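Local coordinates for protein Ulp1-like SUMO protease (Chaetomium thermophilum, PDB 6DG4) that probably cleaves SUMO from its conjugates as a thiol protease of the peptidase C48 family, this chain being its catalytic domain, at residues K80-F92 with A115-L129. Numbering follows the deposited sequence.
Sequences KGAPNQEPKCTAF and ANVRKANFLDIDTIL
Strands Cys89-Ala91 and Thr127-Leu129 run parallel, their axes 4.7 Å apart at closest approach and their directions 14° apart. Thr90 sits opposite Ile128 and bonds to the residues on either side of it: its N donates to Thr127 O, and its O receives Leu129 N at 2.8 Å in a nearly straight bond. Phe92 N continues the pattern to Leu129 O. At the other end Lys88 O accepts two amides, Asp126 N and Thr127 N, just where the second strand begins.

The Lys88 chain bends at chi2 (-66°) and then runs extended, carrying NZ across the Asp124 carboxylate. There it meets Asp124 OD1 at 3.0 Å from above the carboxylate plane and the backbone Asp124 O in its carbonyl plane, while a water links it to Asp126 OD1. A methionine here would probably leave the Asp124 carboxylate without its counter-charge and the loop before the strand less firmly tied. Water also joins Asp124 OD2 to Glu86 O.

Thr90 is suited to its buried place by its two unlike branches. OG1, anti to the backbone N (chi1 -171°), donates to a lone pair of Ala115 O at 2.7 Å, whereas CG2 packs on Val117 CG2. Small Ala115 lets its CB lie over one face of the Phe92 ring, 3.8 Å from the centroid, a CH-pi contact; Ile128 CG2 abuts the ring edge. On the opposite sheet face Cys89 SG touches Leu129 CD1, and both side chains pack against helix 62-80. Asn116, a residue type that tolerates positive phi comparatively well, follows helix 109-114 in a Schellman motif, and Asn116 CB packs against Pro87 CD.

Helices 96-103 and 109-114 lie in the connection between the two parallel strands, a beta-alpha-beta crossover that places outermost strand 89-91 beside 127-134 in the mixed sheet of the Ulp1-type cysteine protease domain.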
ATOM      1  N   LYS A  80      -1.052   4.167  16.689  1.00 18.53           N
ATOM      2  CA  LYS A  80      -0.136   3.571  17.652  1.00 21.19           C
ATOM      3  C   LYS A  80       0.727   4.595  18.379  1.00 22.19           C
ATOM      4  O   LYS A  80       1.486   4.212  19.278  1.00 25.49           O
ATOM      5  CB  LYS A  80       0.745   2.526  16.952  1.00 24.64           C
ATOM      6  CG  LYS A  80      -0.069   1.400  16.314  1.00 29.34           C
ATOM      7  CD  LYS A  80       0.783   0.223  15.859  1.00 33.88           C
ATOM      8  CE  LYS A  80       1.309  -0.595  17.037  1.00 36.62           C
ATOM      9  NZ  LYS A  80       0.220  -1.263  17.804  1.00 38.14           N
ATOM     10  N   GLY A  81       0.621   5.875  18.031  1.00 20.77           N
ATOM     11  CA  GLY A  81       1.463   6.898  18.633  1.00 21.17           C
ATOM     12  C   GLY A  81       2.942   6.671  18.404  1.00 21.51           C
ATOM     13  O   GLY A  81       3.760   6.942  19.293  1.00 23.58           O
ATOM     14  N   ALA A  82       3.305   6.182  17.227  1.00 19.16           N
ATOM     15  CA  ALA A  82       4.694   5.847  16.963  1.00 19.45           C
ATOM     16  C   ALA A  82       5.523   7.119  16.804  1.00 19.94           C
ATOM     17  O   ALA A  82       5.038   8.108  16.245  1.00 20.79           O
ATOM     18  CB  ALA A  82       4.791   5.033  15.674  1.00 17.33           C
ATOM     19  N   PRO A  83       6.777   7.121  17.261  1.00 21.46           N
ATOM     20  CA  PRO A  83       7.672   8.241  16.942  1.00 23.54           C
ATOM     21  C   PRO A  83       7.908   8.348  15.442  1.00 24.54           C
ATOM     22  O   PRO A  83       7.872   7.356  14.710  1.00 21.37           O
ATOM     23  CB  PRO A  83       8.970   7.889  17.681  1.00 24.10           C
ATOM     24  CG  PRO A  83       8.585   6.869  18.703  1.00 23.89           C
ATOM     25  CD  PRO A  83       7.436   6.114  18.113  1.00 22.75           C
ATOM     26  N   ASN A  84       8.177   9.574  14.988  1.00 29.27           N
ATOM     27  CA  ASN A  84       8.305   9.819  13.554  1.00 34.01           C
ATOM     28  C   ASN A  84       9.371   8.932  12.925  1.00 29.62           C
ATOM     29  O   ASN A  84       9.184   8.411  11.820  1.00 29.89           O
ATOM     30  CB  ASN A  84       8.615  11.293  13.305  1.00 44.21           C
ATOM     31  CG  ASN A  84       7.437  12.192  13.611  1.00 92.72           C
ATOM     32  OD1 ASN A  84       7.462  12.965  14.570  1.00103.53           O
ATOM     33  ND2 ASN A  84       6.391  12.092  12.799  1.00 65.39           N
ATOM     34  N   GLN A  85      10.492   8.738  13.611  1.00 26.91           N
ATOM     35  CA  GLN A  85      11.587   7.949  13.067  1.00 25.67           C
ATOM     36  C   GLN A  85      11.553   6.497  13.520  1.00 21.42           C
ATOM     37  O   GLN A  85      12.468   5.739  13.189  1.00 22.51           O
ATOM     38  CB  GLN A  85      12.926   8.604  13.401  1.00 31.55           C
ATOM     39  CG  GLN A  85      13.044   9.999  12.810  1.00 41.78           C
ATOM     40  CD  GLN A  85      14.475  10.470  12.676  1.00104.13           C
ATOM     41  OE1 GLN A  85      15.190  10.616  13.667  1.00 97.83           O
ATOM     42  NE2 GLN A  85      14.904  10.710  11.441  1.00 78.02           N
ATOM     43  N   GLU A  86      10.508   6.088  14.238  1.00 18.65           N
ATOM     44  CA  GLU A  86      10.322   4.698  14.659  1.00 16.53           C
ATOM     45  C   GLU A  86       8.910   4.265  14.287  1.00 15.01           C
ATOM     46  O   GLU A  86       8.072   3.991  15.157  1.00 15.09           O
ATOM     47  CB  GLU A  86      10.602   4.532  16.154  1.00 19.14           C
ATOM     48  CG  GLU A  86      12.044   4.881  16.508  1.00 23.68           C
ATOM     49  CD  GLU A  86      12.364   4.759  17.988  1.00 29.52           C
ATOM     50  OE1 GLU A  86      11.559   4.188  18.749  1.00 32.56           O
ATOM     51  OE2 GLU A  86      13.443   5.231  18.392  1.00 35.80           O
ATOM     52  N   PRO A  87       8.612   4.198  12.995  1.00 13.85           N
ATOM     53  CA  PRO A  87       7.259   3.832  12.578  1.00 12.37           C
ATOM     54  C   PRO A  87       6.916   2.394  12.916  1.00 11.56           C
ATOM     55  O   PRO A  87       7.778   1.513  12.968  1.00 13.02           O
ATOM     56  CB  PRO A  87       7.301   4.015  11.055  1.00 12.18           C
ATOM     57  CG  PRO A  87       8.728   3.819  10.707  1.00 12.75           C
ATOM     58  CD  PRO A  87       9.480   4.466  11.835  1.00 13.98           C
ATOM     59  N   LYS A  88       5.617   2.162  13.101  1.00 11.49           N
ATOM     60  CA  LYS A  88       5.097   0.801  13.134  1.00 11.28           C
ATOM     61  C   LYS A  88       4.684   0.307  11.755  1.00 10.85           C
ATOM     62  O   LYS A  88       4.715  -0.904  11.505  1.00 10.50           O
ATOM     63  CB  LYS A  88       3.927   0.705  14.112  1.00 12.54           C
ATOM     64  CG  LYS A  88       4.376   0.705  15.573  1.00 15.87           C
ATOM     65  CD  LYS A  88       5.177  -0.552  15.910  1.00 17.68           C
ATOM     66  CE  LYS A  88       5.624  -0.588  17.352  1.00 20.93           C
ATOM     67  NZ  LYS A  88       6.369  -1.850  17.640  1.00 22.72           N
ATOM     68  N   CYS A  89       4.318   1.212  10.852  1.00  9.91           N
ATOM     69  CA  CYS A  89       4.042   0.872   9.464  1.00  9.47           C
ATOM     70  C   CYS A  89       4.747   1.900   8.600  1.00  9.17           C
ATOM     71  O   CYS A  89       4.634   3.104   8.852  1.00 10.41           O
ATOM     72  CB  CYS A  89       2.543   0.894   9.171  1.00 10.47           C
ATOM     73  SG  CYS A  89       2.088   0.322   7.506  1.00 11.25           S
ATOM     74  N   THR A  90       5.496   1.441   7.608  1.00  9.22           N
ATOM     75  CA  THR A  90       6.169   2.374   6.723  1.00  9.85           C
ATOM     76  C   THR A  90       6.014   1.916   5.282  1.00  9.91           C
ATOM     77  O   THR A  90       5.753   0.748   4.996  1.00 11.50           O
ATOM     78  CB  THR A  90       7.632   2.590   7.124  1.00 10.92           C
ATOM     79  OG1 THR A  90       8.163   3.666   6.343  1.00 13.11           O
ATOM     80  CG2 THR A  90       8.456   1.340   6.902  1.00 12.69           C
ATOM     81  N   ALA A  91       6.156   2.873   4.374  1.00 11.42           N
ATOM     82  CA  ALA A  91       5.893   2.636   2.969  1.00 11.70           C
ATOM     83  C   ALA A  91       6.994   3.266   2.139  1.00 11.21           C
ATOM     84  O   ALA A  91       7.611   4.258   2.537  1.00 12.59           O
ATOM     85  CB  ALA A  91       4.557   3.244   2.542  1.00 14.34           C
ATOM     86  N   PHE A  92       7.201   2.695   0.963  1.00  9.97           N
ATOM     87  CA  PHE A  92       8.172   3.188   0.007  1.00  9.95           C
ATOM     88  C   PHE A  92       7.475   3.785  -1.205  1.00 10.16           C
ATOM     89  O   PHE A  92       6.310   3.491  -1.501  1.00 10.69           O
ATOM     90  CB  PHE A  92       9.109   2.060  -0.418  1.00 11.63           C
ATOM     91  CG  PHE A  92      10.115   1.704   0.625  1.00 12.86           C
ATOM     92  CD1 PHE A  92       9.798   0.826   1.639  1.00 16.67           C
ATOM     93  CD2 PHE A  92      11.374   2.275   0.613  1.00 13.23           C
ATOM     94  CE1 PHE A  92      10.725   0.503   2.609  1.00 16.96           C
ATOM     95  CE2 PHE A  92      12.301   1.952   1.580  1.00 14.54           C
ATOM     96  CZ  PHE A  92      11.970   1.066   2.579  1.00 15.82           C
ATOM     97  N   ALA A 115      12.446   6.265   4.552  1.00 12.68           N
ATOM     98  CA  ALA A 115      11.350   5.443   5.049  1.00 12.45           C
ATOM     99  C   ALA A 115      11.514   5.065   6.516  1.00 11.64           C
ATOM    100  O   ALA A 115      10.674   4.333   7.052  1.00 11.80           O
ATOM    101  CB  ALA A 115      11.224   4.170   4.206  1.00 11.33           C
ATOM    102  N   ASN A 116      12.573   5.542   7.170  1.00 11.95           N
ATOM    103  CA  ASN A 116      12.832   5.244   8.578  1.00 12.86           C
ATOM    104  C   ASN A 116      12.994   3.748   8.817  1.00 13.04           C
ATOM    105  O   ASN A 116      12.555   3.208   9.834  1.00 14.01           O
ATOM    106  CB  ASN A 116      11.781   5.880   9.480  1.00 14.53           C
ATOM    107  CG  ASN A 116      11.883   7.381   9.472  1.00 17.57           C
ATOM    108  OD1 ASN A 116      12.937   7.935   9.783  1.00 18.96           O
ATOM    109  ND2 ASN A 116      10.815   8.049   9.071  1.00 20.43           N
ATOM    110  N   VAL A 117      13.666   3.089   7.881  1.00 12.19           N
ATOM    111  CA  VAL A 117      14.010   1.678   7.980  1.00 12.81           C
ATOM    112  C   VAL A 117      15.508   1.617   8.248  1.00 13.81           C
ATOM    113  O   VAL A 117      16.326   1.730   7.326  1.00 15.88           O
ATOM    114  CB  VAL A 117      13.627   0.914   6.710  1.00 12.94           C
ATOM    115  CG1 VAL A 117      14.047  -0.532   6.806  1.00 15.19           C
ATOM    116  CG2 VAL A 117      12.127   1.019   6.462  1.00 13.10           C
ATOM    117  N   ARG A 118      15.871   1.444   9.515  1.00 12.58           N
ATOM    118  CA  ARG A 118      17.259   1.381   9.942  1.00 12.37           C
ATOM    119  C   ARG A 118      17.480   0.118  10.760  1.00 12.14           C
ATOM    120  O   ARG A 118      16.540  -0.481  11.284  1.00 13.54           O
ATOM    121  CB  ARG A 118      17.631   2.611  10.778  1.00 15.40           C
ATOM    122  CG  ARG A 118      17.606   3.912   9.986  1.00 17.63           C
ATOM    123  CD  ARG A 118      17.839   5.103  10.895  1.00 18.13           C
ATOM    124  NE  ARG A 118      17.973   6.356  10.156  1.00 22.62           N
ATOM    125  CZ  ARG A 118      16.957   7.130   9.777  1.00 26.79           C
ATOM    126  NH1 ARG A 118      15.704   6.795  10.055  1.00 27.83           N
ATOM    127  NH2 ARG A 118      17.200   8.251   9.111  1.00 30.13           N
ATOM    128  N   LYS A 119      18.742  -0.297  10.857  1.00 13.16           N
ATOM    129  CA  LYS A 119      19.059  -1.495  11.626  1.00 12.67           C
ATOM    130  C   LYS A 119      18.499  -1.411  13.041  1.00 13.46           C
ATOM    131  O   LYS A 119      17.924  -2.381  13.549  1.00 14.03           O
ATOM    132  CB  LYS A 119      20.574  -1.699  11.660  1.00 13.19           C
ATOM    133  CG  LYS A 119      21.034  -2.958  12.401  1.00 12.39           C
ATOM    134  CD  LYS A 119      22.552  -3.090  12.342  1.00 14.33           C
ATOM    135  CE  LYS A 119      23.026  -4.326  13.083  1.00 14.46           C
ATOM    136  NZ  LYS A 119      24.506  -4.448  13.041  1.00 17.75           N
ATOM    137  N   ALA A 120      18.654  -0.260  13.699  1.00 14.36           N
ATOM    138  CA  ALA A 120      18.297  -0.163  15.111  1.00 15.13           C
ATOM    139  C   ALA A 120      16.809  -0.376  15.365  1.00 14.20           C
ATOM    140  O   ALA A 120      16.438  -0.921  16.411  1.00 17.52           O
ATOM    141  CB  ALA A 120      18.729   1.193  15.675  1.00 16.69           C
ATOM    142  N   ASN A 121      15.941   0.052  14.452  1.00 12.19           N
ATOM    143  CA  ASN A 121      14.505  -0.044  14.677  1.00 12.43           C
ATOM    144  C   ASN A 121      13.819  -1.078  13.795  1.00 11.69           C
ATOM    145  O   ASN A 121      12.600  -1.244  13.895  1.00 12.51           O
ATOM    146  CB  ASN A 121      13.829   1.323  14.489  1.00 12.99           C
ATOM    147  CG  ASN A 121      13.773   1.752  13.036  1.00 13.21           C
ATOM    148  OD1 ASN A 121      14.799   1.838  12.372  1.00 16.84           O
ATOM    149  ND2 ASN A 121      12.567   2.023  12.536  1.00 13.73           N
ATOM    150  N   PHE A 122      14.571  -1.793  12.954  1.00 12.59           N
ATOM    151  CA  PHE A 122      13.962  -2.667  11.955  1.00 10.54           C
ATOM    152  C   PHE A 122      12.968  -3.647  12.572  1.00 11.39           C
ATOM    153  O   PHE A 122      11.826  -3.759  12.115  1.00 11.38           O
ATOM    154  CB  PHE A 122      15.053  -3.412  11.182  1.00 11.31           C
ATOM    155  CG  PHE A 122      14.530  -4.190  10.017  1.00 11.19           C
ATOM    156  CD1 PHE A 122      14.277  -3.560   8.815  1.00 12.87           C
ATOM    157  CD2 PHE A 122      14.282  -5.550  10.121  1.00 13.21           C
ATOM    158  CE1 PHE A 122      13.789  -4.264   7.740  1.00 14.66           C
ATOM    159  CE2 PHE A 122      13.796  -6.259   9.047  1.00 14.36           C
ATOM    160  CZ  PHE A 122      13.544  -5.609   7.853  1.00 14.65           C
ATOM    161  N   LEU A 123      13.390  -4.385  13.598  1.00 11.33           N
ATOM    162  CA  LEU A 123      12.513  -5.384  14.201  1.00 11.78           C
ATOM    163  C   LEU A 123      11.352  -4.770  14.974  1.00 12.77           C
ATOM    164  O   LEU A 123      10.407  -5.491  15.304  1.00 15.35           O
ATOM    165  CB  LEU A 123      13.319  -6.329  15.098  1.00 11.51           C
ATOM    166  CG  LEU A 123      14.387  -7.156  14.387  1.00 13.07           C
ATOM    167  CD1 LEU A 123      15.125  -8.027  15.390  1.00 14.11           C
ATOM    168  CD2 LEU A 123      13.780  -8.018  13.301  1.00 13.91           C
ATOM    169  N   ASP A 124      11.399  -3.468  15.263  1.00 12.33           N
ATOM    170  CA  ASP A 124      10.300  -2.767  15.916  1.00 12.42           C
ATOM    171  C   ASP A 124       9.204  -2.375  14.934  1.00 12.71           C
ATOM    172  O   ASP A 124       8.099  -2.036  15.360  1.00 13.67           O
ATOM    173  CB  ASP A 124      10.858  -1.514  16.611  1.00 17.94           C
ATOM    174  CG  ASP A 124       9.784  -0.679  17.299  1.00 22.77           C
ATOM    175  OD1 ASP A 124       9.182  -1.171  18.276  1.00 25.67           O
ATOM    176  OD2 ASP A 124       9.563   0.484  16.886  1.00 24.80           O
ATOM    177  N   ILE A 125       9.475  -2.407  13.638  1.00 10.92           N
ATOM    178  CA  ILE A 125       8.453  -2.123  12.639  1.00 10.60           C
ATOM    179  C   ILE A 125       7.535  -3.333  12.529  1.00  9.95           C
ATOM    180  O   ILE A 125       8.006  -4.476  12.508  1.00 12.38           O
ATOM    181  CB  ILE A 125       9.122  -1.824  11.286  1.00 10.41           C
ATOM    182  CG1 ILE A 125      10.095  -0.646  11.403  1.00 11.75           C
ATOM    183  CG2 ILE A 125       8.076  -1.550  10.217  1.00 10.91           C
ATOM    184  CD1 ILE A 125      10.970  -0.455  10.163  1.00 12.40           C
ATOM    185  N   ASP A 126       6.222  -3.093  12.430  1.00 10.04           N
ATOM    186  CA  ASP A 126       5.279  -4.176  12.175  1.00 10.18           C
ATOM    187  C   ASP A 126       5.112  -4.487  10.687  1.00  9.73           C
ATOM    188  O   ASP A 126       5.020  -5.660  10.310  1.00 10.31           O
ATOM    189  CB  ASP A 126       3.889  -3.835  12.718  1.00 10.82           C
ATOM    190  CG  ASP A 126       3.821  -3.835  14.232  1.00 14.17           C
ATOM    191  OD1 ASP A 126       4.678  -4.449  14.901  1.00 15.72           O
ATOM    192  OD2 ASP A 126       2.877  -3.215  14.756  1.00 17.20           O
ATOM    193  N   THR A 127       5.047  -3.462   9.836  1.00  9.84           N
ATOM    194  CA  THR A 127       4.684  -3.644   8.438  1.00  9.04           C
ATOM    195  C   THR A 127       5.480  -2.692   7.567  1.00  9.34           C
ATOM    196  O   THR A 127       5.472  -1.482   7.806  1.00 10.23           O
ATOM    197  CB  THR A 127       3.195  -3.350   8.247  1.00 10.58           C
ATOM    198  OG1 THR A 127       2.446  -4.121   9.188  1.00 11.84           O
ATOM    199  CG2 THR A 127       2.754  -3.694   6.845  1.00 12.40           C
ATOM    200  N   ILE A 128       6.139  -3.242   6.549  1.00  9.05           N
ATOM    201  CA  ILE A 128       6.821  -2.470   5.516  1.00  9.07           C
ATOM    202  C   ILE A 128       6.104  -2.745   4.199  1.00  8.85           C
ATOM    203  O   ILE A 128       6.044  -3.895   3.748  1.00 10.28           O
ATOM    204  CB  ILE A 128       8.309  -2.845   5.418  1.00  9.89           C
ATOM    205  CG1 ILE A 128       9.013  -2.592   6.756  1.00 10.56           C
ATOM    206  CG2 ILE A 128       8.976  -2.068   4.287  1.00 10.58           C
ATOM    207  CD1 ILE A 128      10.451  -3.091   6.792  1.00 11.51           C
ATOM    208  N   LEU A 129       5.567  -1.692   3.586  1.00  9.06           N
ATOM    209  CA  LEU A 129       4.798  -1.792   2.351  1.00  9.80           C
ATOM    210  C   LEU A 129       5.655  -1.320   1.181  1.00  9.02           C
ATOM    211  O   LEU A 129       6.095  -0.166   1.156  1.00  9.76           O
ATOM    212  CB  LEU A 129       3.542  -0.925   2.460  1.00  9.72           C
ATOM    213  CG  LEU A 129       2.574  -1.265   3.602  1.00  9.48           C
ATOM    214  CD1 LEU A 129       1.506  -0.178   3.719  1.00 11.23           C
ATOM    215  CD2 LEU A 129       1.922  -2.629   3.392  1.00 11.37           C
TER
HETATM  216  O   HOH W   1      14.834   4.822  11.983  1.00 27.37           O
HETATM  217  O   HOH W   2       7.809   2.440  17.373  1.00 23.36           O
HETATM  218  O   HOH W   3      12.219   1.455  17.594  1.00 37.45           O
HETATM  219  O   HOH W   4      10.273   1.543  14.268  1.00 15.54           O
HETATM  220  O   HOH W   5       4.798  -3.985  17.540  1.00 28.41           O
HETATM  221  O   HOH W   6       7.975   6.423   8.077  1.00 31.24           O